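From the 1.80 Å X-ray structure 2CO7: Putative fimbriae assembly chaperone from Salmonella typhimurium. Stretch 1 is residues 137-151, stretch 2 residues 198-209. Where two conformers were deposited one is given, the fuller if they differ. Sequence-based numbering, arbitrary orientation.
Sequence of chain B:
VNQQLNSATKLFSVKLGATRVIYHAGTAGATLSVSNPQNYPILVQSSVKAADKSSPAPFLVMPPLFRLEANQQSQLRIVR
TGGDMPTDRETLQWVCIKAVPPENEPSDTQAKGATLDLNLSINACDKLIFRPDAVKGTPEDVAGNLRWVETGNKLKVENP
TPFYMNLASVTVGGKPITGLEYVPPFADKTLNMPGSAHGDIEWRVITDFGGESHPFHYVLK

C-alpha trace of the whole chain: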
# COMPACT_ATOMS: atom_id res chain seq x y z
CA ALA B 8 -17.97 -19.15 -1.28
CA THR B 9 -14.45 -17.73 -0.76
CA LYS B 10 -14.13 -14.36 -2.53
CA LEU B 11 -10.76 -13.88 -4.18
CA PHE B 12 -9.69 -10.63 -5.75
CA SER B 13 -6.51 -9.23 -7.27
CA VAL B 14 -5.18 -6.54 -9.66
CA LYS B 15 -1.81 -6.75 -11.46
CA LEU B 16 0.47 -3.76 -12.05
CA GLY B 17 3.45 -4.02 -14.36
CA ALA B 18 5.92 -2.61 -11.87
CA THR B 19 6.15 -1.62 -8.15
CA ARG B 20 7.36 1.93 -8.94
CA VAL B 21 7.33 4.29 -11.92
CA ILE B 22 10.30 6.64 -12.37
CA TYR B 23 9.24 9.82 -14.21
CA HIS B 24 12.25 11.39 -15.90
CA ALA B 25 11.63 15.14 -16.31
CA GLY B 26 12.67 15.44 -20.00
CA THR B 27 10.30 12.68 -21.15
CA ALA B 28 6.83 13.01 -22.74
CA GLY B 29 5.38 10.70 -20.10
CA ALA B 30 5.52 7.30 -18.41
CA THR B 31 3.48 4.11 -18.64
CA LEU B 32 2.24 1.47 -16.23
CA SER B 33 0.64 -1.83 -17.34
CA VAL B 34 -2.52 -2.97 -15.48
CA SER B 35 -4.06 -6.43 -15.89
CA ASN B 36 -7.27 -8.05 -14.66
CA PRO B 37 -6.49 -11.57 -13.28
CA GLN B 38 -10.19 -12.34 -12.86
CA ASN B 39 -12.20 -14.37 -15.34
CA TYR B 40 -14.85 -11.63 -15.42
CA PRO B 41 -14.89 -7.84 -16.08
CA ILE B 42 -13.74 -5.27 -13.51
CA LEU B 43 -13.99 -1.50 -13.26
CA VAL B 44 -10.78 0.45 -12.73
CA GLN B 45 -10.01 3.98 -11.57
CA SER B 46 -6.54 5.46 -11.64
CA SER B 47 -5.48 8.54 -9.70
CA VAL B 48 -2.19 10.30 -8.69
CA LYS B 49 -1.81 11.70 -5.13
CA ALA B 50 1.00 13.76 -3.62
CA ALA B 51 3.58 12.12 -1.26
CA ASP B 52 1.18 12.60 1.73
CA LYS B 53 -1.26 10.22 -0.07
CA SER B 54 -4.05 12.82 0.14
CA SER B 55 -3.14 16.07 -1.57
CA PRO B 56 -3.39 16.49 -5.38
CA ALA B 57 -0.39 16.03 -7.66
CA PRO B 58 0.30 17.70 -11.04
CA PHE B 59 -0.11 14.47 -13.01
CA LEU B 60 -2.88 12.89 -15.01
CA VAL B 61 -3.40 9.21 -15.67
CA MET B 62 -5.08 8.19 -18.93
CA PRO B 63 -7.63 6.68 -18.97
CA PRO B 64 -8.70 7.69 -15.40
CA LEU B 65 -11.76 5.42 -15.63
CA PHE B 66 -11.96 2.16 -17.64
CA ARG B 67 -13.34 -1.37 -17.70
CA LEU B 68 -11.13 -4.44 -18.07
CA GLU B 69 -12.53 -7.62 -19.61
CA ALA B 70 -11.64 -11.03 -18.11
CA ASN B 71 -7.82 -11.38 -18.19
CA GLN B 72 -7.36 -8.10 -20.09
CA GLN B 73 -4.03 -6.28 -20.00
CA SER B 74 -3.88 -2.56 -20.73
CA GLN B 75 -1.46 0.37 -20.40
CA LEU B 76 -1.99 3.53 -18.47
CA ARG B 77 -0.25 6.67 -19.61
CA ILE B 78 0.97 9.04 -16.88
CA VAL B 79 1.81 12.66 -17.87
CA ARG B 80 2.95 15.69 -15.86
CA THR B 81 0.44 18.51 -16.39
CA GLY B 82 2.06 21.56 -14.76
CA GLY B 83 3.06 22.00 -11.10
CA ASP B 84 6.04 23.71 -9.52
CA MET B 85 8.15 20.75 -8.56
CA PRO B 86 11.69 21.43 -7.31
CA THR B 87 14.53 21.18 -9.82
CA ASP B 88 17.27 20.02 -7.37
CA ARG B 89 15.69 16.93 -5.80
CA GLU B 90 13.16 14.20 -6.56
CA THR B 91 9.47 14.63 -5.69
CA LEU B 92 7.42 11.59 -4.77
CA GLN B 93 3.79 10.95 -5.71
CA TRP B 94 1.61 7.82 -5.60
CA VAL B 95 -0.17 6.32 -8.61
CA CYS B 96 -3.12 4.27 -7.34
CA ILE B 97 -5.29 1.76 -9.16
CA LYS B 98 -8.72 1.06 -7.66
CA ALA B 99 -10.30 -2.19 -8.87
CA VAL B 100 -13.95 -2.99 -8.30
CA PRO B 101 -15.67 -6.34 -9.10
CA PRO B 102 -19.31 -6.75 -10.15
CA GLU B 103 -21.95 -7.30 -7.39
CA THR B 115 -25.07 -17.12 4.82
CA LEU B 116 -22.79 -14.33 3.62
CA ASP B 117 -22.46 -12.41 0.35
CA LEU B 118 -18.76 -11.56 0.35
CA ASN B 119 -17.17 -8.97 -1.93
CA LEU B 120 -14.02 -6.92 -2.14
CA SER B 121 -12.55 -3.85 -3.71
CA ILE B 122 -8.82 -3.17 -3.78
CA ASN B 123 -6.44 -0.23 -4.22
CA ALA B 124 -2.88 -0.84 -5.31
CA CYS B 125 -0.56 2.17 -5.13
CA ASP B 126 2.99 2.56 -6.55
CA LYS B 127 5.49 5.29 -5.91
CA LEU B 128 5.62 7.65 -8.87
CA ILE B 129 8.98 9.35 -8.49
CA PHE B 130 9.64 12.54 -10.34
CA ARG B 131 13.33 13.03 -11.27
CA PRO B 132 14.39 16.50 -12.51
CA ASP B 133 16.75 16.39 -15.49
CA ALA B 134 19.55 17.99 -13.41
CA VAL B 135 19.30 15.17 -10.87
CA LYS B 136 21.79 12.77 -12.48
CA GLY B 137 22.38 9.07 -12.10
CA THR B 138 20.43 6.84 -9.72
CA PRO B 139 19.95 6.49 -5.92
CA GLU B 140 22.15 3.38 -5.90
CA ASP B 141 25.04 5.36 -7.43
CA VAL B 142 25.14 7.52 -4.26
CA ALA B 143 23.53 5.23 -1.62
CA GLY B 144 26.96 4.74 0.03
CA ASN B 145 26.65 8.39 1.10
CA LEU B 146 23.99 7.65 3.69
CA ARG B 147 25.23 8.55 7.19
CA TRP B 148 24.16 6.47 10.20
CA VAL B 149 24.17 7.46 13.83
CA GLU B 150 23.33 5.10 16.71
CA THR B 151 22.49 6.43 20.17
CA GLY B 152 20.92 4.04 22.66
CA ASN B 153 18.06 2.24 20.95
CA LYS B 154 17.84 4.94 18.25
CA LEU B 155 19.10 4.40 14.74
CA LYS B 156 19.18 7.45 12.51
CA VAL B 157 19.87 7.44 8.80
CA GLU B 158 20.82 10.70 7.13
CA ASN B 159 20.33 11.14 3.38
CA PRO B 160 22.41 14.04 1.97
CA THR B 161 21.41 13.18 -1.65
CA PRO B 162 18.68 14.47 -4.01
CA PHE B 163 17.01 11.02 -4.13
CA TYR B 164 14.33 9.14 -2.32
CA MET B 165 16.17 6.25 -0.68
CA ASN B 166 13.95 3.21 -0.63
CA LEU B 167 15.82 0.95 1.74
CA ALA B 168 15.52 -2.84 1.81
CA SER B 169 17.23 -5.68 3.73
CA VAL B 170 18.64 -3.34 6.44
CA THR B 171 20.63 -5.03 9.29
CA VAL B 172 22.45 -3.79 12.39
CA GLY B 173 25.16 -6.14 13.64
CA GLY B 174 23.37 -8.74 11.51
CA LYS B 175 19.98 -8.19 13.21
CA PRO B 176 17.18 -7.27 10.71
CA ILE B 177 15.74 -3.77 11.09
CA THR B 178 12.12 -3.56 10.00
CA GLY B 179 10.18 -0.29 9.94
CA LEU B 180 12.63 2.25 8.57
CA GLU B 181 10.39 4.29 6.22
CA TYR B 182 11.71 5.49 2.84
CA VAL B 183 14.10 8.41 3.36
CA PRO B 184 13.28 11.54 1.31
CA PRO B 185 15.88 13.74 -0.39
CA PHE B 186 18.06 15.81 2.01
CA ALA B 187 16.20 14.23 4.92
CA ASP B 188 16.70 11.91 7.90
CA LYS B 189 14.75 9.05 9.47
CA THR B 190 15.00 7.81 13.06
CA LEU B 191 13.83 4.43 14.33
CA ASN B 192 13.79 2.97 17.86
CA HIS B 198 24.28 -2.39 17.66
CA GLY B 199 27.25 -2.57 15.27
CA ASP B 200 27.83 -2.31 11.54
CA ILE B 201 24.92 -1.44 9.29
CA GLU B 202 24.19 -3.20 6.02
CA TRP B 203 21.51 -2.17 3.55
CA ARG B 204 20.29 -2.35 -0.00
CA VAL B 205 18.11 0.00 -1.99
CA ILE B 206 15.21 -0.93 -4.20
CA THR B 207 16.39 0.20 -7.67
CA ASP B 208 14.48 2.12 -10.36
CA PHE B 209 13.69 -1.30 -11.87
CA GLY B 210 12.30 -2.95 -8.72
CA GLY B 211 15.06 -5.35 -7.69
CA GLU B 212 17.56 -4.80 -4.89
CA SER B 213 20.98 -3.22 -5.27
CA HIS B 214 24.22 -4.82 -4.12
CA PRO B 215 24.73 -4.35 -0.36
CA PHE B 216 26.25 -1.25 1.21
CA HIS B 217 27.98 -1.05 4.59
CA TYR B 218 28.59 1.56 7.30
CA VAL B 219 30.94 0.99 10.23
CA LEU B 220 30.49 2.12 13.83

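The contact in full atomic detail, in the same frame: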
# COMPACT_ATOMS: atom_id res chain seq x y z
N GLY B 137 22.14 10.41 -12.62
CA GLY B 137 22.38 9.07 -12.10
C GLY B 137 21.17 8.53 -11.34
O GLY B 137 20.02 8.93 -11.56
N THR B 138 21.47 7.59 -10.45
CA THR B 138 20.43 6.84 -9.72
C THR B 138 20.71 6.90 -8.21
O THR B 138 21.85 7.18 -7.80
CB THR B 138 20.44 5.37 -10.15
OG1 THR B 138 21.68 4.75 -9.76
CG2 THR B 138 20.26 5.24 -11.64
N PRO B 139 19.70 6.59 -7.38
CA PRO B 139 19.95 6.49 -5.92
C PRO B 139 21.10 5.53 -5.63
O PRO B 139 21.97 5.85 -4.81
CB PRO B 139 18.60 5.98 -5.37
CG PRO B 139 17.56 6.63 -6.39
CD PRO B 139 18.28 6.39 -7.73
N GLU B 140 21.15 4.37 -6.29
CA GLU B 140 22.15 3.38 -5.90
C GLU B 140 23.58 3.84 -6.18
O GLU B 140 24.50 3.42 -5.48
CB GLU B 140 21.83 1.99 -6.47
CG GLU B 140 22.13 1.82 -7.94
CD GLU B 140 21.76 0.43 -8.49
OE1 GLU B 140 21.72 -0.58 -7.74
OE2 GLU B 140 21.54 0.34 -9.72
N ASP B 141 23.76 4.74 -7.16
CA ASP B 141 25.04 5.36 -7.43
C ASP B 141 25.62 6.10 -6.23
O ASP B 141 26.83 6.16 -6.09
CB ASP B 141 24.91 6.34 -8.59
CG ASP B 141 24.67 5.66 -9.92
OD1 ASP B 141 24.20 6.36 -10.85
OD2 ASP B 141 24.98 4.43 -10.04
N VAL B 142 24.74 6.66 -5.40
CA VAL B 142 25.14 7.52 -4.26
C VAL B 142 24.65 7.01 -2.91
O VAL B 142 24.77 7.74 -1.90
CB VAL B 142 24.72 9.05 -4.46
CG1 VAL B 142 25.53 9.68 -5.63
CG2 VAL B 142 23.23 9.22 -4.72
N ALA B 143 24.12 5.79 -2.86
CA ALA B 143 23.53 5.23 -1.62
C ALA B 143 24.57 4.95 -0.52
O ALA B 143 24.22 4.88 0.67
CB ALA B 143 22.70 3.97 -1.91
N GLY B 144 25.84 4.83 -0.91
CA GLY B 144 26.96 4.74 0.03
C GLY B 144 27.24 6.06 0.74
O GLY B 144 28.13 6.13 1.59
N ASN B 145 26.48 7.11 0.40
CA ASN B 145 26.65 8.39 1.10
C ASN B 145 25.71 8.62 2.25
O ASN B 145 25.77 9.67 2.88
CB ASN B 145 26.62 9.54 0.13
CG ASN B 145 27.83 9.54 -0.76
OD1 ASN B 145 28.84 8.88 -0.46
ND2 ASN B 145 27.76 10.28 -1.84
N LEU B 146 24.87 7.62 2.52
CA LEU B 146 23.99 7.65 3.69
C LEU B 146 24.86 7.67 4.93
O LEU B 146 25.88 7.00 4.95
CB LEU B 146 23.06 6.43 3.71
CG LEU B 146 22.09 6.36 2.53
CD1 LEU B 146 20.98 5.36 2.79
CD2 LEU B 146 21.50 7.73 2.23
N ARG B 147 24.48 8.47 5.92
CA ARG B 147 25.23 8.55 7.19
C ARG B 147 24.35 7.98 8.29
O ARG B 147 23.17 8.30 8.36
CB ARG B 147 25.60 10.01 7.49
CG ARG B 147 26.50 10.15 8.71
CD ARG B 147 27.21 11.48 8.80
NE ARG B 147 26.49 12.35 9.72
CZ ARG B 147 26.88 12.70 10.93
NH1 ARG B 147 28.05 12.32 11.44
NH2 ARG B 147 26.09 13.50 11.64
N TRP B 148 24.91 7.14 9.15
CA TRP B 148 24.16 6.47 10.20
C TRP B 148 24.71 6.89 11.54
O TRP B 148 25.93 7.06 11.73
CB TRP B 148 24.20 4.93 10.02
CG TRP B 148 23.66 4.44 8.66
CD1 TRP B 148 24.31 4.47 7.45
CD2 TRP B 148 22.37 3.85 8.41
NE1 TRP B 148 23.50 3.94 6.47
CE2 TRP B 148 22.31 3.55 7.03
CE3 TRP B 148 21.26 3.53 9.22
CZ2 TRP B 148 21.20 2.93 6.44
CZ3 TRP B 148 20.16 2.92 8.63
CH2 TRP B 148 20.12 2.65 7.25
N VAL B 149 23.80 7.08 12.49
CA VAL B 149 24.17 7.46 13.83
C VAL B 149 23.36 6.54 14.74
O VAL B 149 22.17 6.36 14.51
CB VAL B 149 23.86 8.95 14.11
CG1 VAL B 149 24.35 9.37 15.49
CG2 VAL B 149 24.48 9.83 13.04
N GLU B 150 24.02 5.93 15.72
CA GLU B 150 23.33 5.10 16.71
C GLU B 150 23.53 5.72 18.08
O GLU B 150 24.66 5.91 18.50
CB GLU B 150 23.88 3.66 16.71
CG GLU B 150 23.87 2.99 15.33
CD GLU B 150 24.47 1.59 15.33
OE1 GLU B 150 24.53 0.97 14.26
OE2 GLU B 150 24.89 1.11 16.40
N THR B 151 22.43 6.07 18.75
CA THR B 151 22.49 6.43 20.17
C THR B 151 21.41 5.66 20.90
O THR B 151 20.23 5.75 20.53
CB THR B 151 22.32 7.94 20.46
OG1 THR B 151 21.14 8.16 21.24
CG2 THR B 151 22.30 8.79 19.20
N HIS B 198 23.07 -3.20 17.77
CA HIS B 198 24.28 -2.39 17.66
C HIS B 198 25.31 -2.99 16.71
O HIS B 198 25.33 -4.20 16.48
CB HIS B 198 24.90 -2.17 19.04
CG HIS B 198 25.53 -0.82 19.20
ND1 HIS B 198 26.90 -0.64 19.30
CD2 HIS B 198 24.98 0.41 19.29
CE1 HIS B 198 27.16 0.64 19.45
NE2 HIS B 198 26.02 1.31 19.44
N GLY B 199 26.16 -2.13 16.14
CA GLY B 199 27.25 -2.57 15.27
C GLY B 199 27.13 -2.08 13.84
O GLY B 199 26.45 -1.07 13.56
N ASP B 200 27.78 -2.78 12.92
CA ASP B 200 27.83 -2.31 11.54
C ASP B 200 26.47 -2.42 10.83
O ASP B 200 25.70 -3.33 11.09
CB ASP B 200 28.96 -3.00 10.77
CG ASP B 200 30.35 -2.71 11.38
OD1 ASP B 200 30.53 -1.68 12.07
OD2 ASP B 200 31.26 -3.53 11.20
N ILE B 201 26.18 -1.45 9.98
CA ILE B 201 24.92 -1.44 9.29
C ILE B 201 25.15 -1.96 7.89
O ILE B 201 26.17 -1.66 7.27
CB ILE B 201 24.33 -0.02 9.24
CG1 ILE B 201 24.23 0.52 10.67
CG2 ILE B 201 22.95 -0.01 8.57
CD1 ILE B 201 24.68 1.94 10.79
N GLU B 202 24.20 -2.76 7.41
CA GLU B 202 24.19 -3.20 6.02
C GLU B 202 22.82 -2.91 5.45
O GLU B 202 21.81 -3.08 6.14
CB GLU B 202 24.53 -4.69 5.90
CG GLU B 202 24.43 -5.23 4.46
CD GLU B 202 24.74 -6.72 4.31
OE1 GLU B 202 25.52 -7.25 5.14
OE2 GLU B 202 24.21 -7.36 3.37
N TRP B 203 22.77 -2.46 4.20
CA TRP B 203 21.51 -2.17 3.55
C TRP B 203 21.60 -2.33 2.06
O TRP B 203 22.70 -2.42 1.50
CB TRP B 203 21.02 -0.75 3.89
CG TRP B 203 21.87 0.38 3.34
CD1 TRP B 203 21.61 1.14 2.23
CD2 TRP B 203 23.11 0.87 3.88
NE1 TRP B 203 22.62 2.07 2.05
CE2 TRP B 203 23.54 1.94 3.06
CE3 TRP B 203 23.89 0.52 4.99
CZ2 TRP B 203 24.74 2.64 3.30
CZ3 TRP B 203 25.06 1.21 5.24
CH2 TRP B 203 25.48 2.27 4.38
N ARG B 204 20.43 -2.39 1.44
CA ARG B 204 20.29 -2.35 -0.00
C ARG B 204 19.24 -1.28 -0.32
O ARG B 204 18.53 -0.82 0.58
CB ARG B 204 19.86 -3.70 -0.55
CG ARG B 204 20.90 -4.82 -0.39
CD ARG B 204 20.22 -6.15 -0.62
NE ARG B 204 21.05 -7.30 -0.26
CZ ARG B 204 21.74 -8.03 -1.14
NH1 ARG B 204 21.75 -7.70 -2.42
NH2 ARG B 204 22.46 -9.07 -0.71
N VAL B 205 19.19 -0.86 -1.56
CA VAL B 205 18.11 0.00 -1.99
C VAL B 205 17.30 -0.72 -3.06
O VAL B 205 17.82 -1.51 -3.81
CB VAL B 205 18.55 1.42 -2.47
CG1 VAL B 205 19.26 2.21 -1.30
CG2 VAL B 205 19.43 1.34 -3.71
N ILE B 206 16.01 -0.43 -3.11
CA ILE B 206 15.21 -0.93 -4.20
C ILE B 206 15.51 0.00 -5.39
O ILE B 206 15.41 1.24 -5.26
CB ILE B 206 13.72 -0.92 -3.86
CG1 ILE B 206 13.43 -1.73 -2.58
CG2 ILE B 206 12.90 -1.52 -5.05
CD1 ILE B 206 11.96 -1.63 -2.15
N THR B 207 15.96 -0.58 -6.50
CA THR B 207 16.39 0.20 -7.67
C THR B 207 15.21 0.77 -8.45
O THR B 207 14.04 0.44 -8.16
CB THR B 207 17.26 -0.65 -8.67
OG1 THR B 207 16.42 -1.52 -9.47
CG2 THR B 207 18.32 -1.46 -7.92
N ASP B 208 15.50 1.62 -9.44
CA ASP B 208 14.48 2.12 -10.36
C ASP B 208 13.69 1.03 -11.08
O ASP B 208 12.59 1.28 -11.57
CB ASP B 208 15.10 3.07 -11.39
CG ASP B 208 15.70 4.32 -10.76
OD1 ASP B 208 16.68 4.83 -11.33
OD2 ASP B 208 15.19 4.83 -9.74
N PHE B 209 14.27 -0.18 -11.14
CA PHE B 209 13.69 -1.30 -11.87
C PHE B 209 13.13 -2.39 -10.96
O PHE B 209 12.78 -3.46 -11.44
CB PHE B 209 14.70 -1.82 -12.89
CG PHE B 209 15.23 -0.72 -13.75
CD1 PHE B 209 14.46 -0.25 -14.81
CD2 PHE B 209 16.46 -0.12 -13.47
CE1 PHE B 209 14.90 0.80 -15.59
CE2 PHE B 209 16.91 0.94 -14.25
CZ PHE B 209 16.12 1.39 -15.31

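The two stretches pack mainly through side chains, with some backbone atoms taking part, their strands running at 139° with axes no closer than 9.9 Å, a spacing spanned here by Trp148, Ile201 and Trp203. Stretch 1 opens with Gly137, whose positive phi favours glycine; a CB here would also clash with the carboxylate of Asp141. Thr138 then serves as N-cap of a short, weakly bonded helix. Its OG1 accepts a weak bond from Asp141 N (3.3 Å), while Thr138 N donates to Asp141 OD1 (3.0 Å), a reciprocal arrangement well suited to threonine. Its methyl remains free to meet stretch 2, with Thr138 CG2 3.6 Å from Asp208 OD1.

Glu140 uses the aliphatic base of its chain against a valine, Glu140 CB lying 3.7 Å from Val205 CG2, while the carboxylate reaches Thr207, with Glu140 OE1 3.5 Å from Thr207 CG2. The short side chain of Ala143 packs on Val205 (Ala143 CB to Val205 CG1, 3.9 Å), while Ala143 O lies 3.5 Å from Trp203 CZ2, at the edge of the indole. Leu146 adds apolar bulk beside the same ring, Leu146 CD1 approaching Trp203 NE1 to 3.7 Å.

In the strand, side chains alternate: Arg147, Val149 and Thr151 point away, Trp148 and Glu150 toward stretch 2. Trp148 is buried, its broad indole meeting two partners on the same side of its plane. Ile201 CG2 sits over its six-membered ring, 3.7 Å from the centroid and nearly on the normal, a CH-pi contact. Trp203 meets it obliquely, with planes at 47° and Trp148 NE1 3.3 Å from Trp203 CH2, over the face of the Trp203 ring. Glu150's long chain, extended beyond chi1, carries an acceptor to Gly199 N, which donates a weak hydrogen bond to Glu150 OE2 (3.5 Å); the same oxygen lies over the face of the His198 ring, 3.0 Å from His198 CD2.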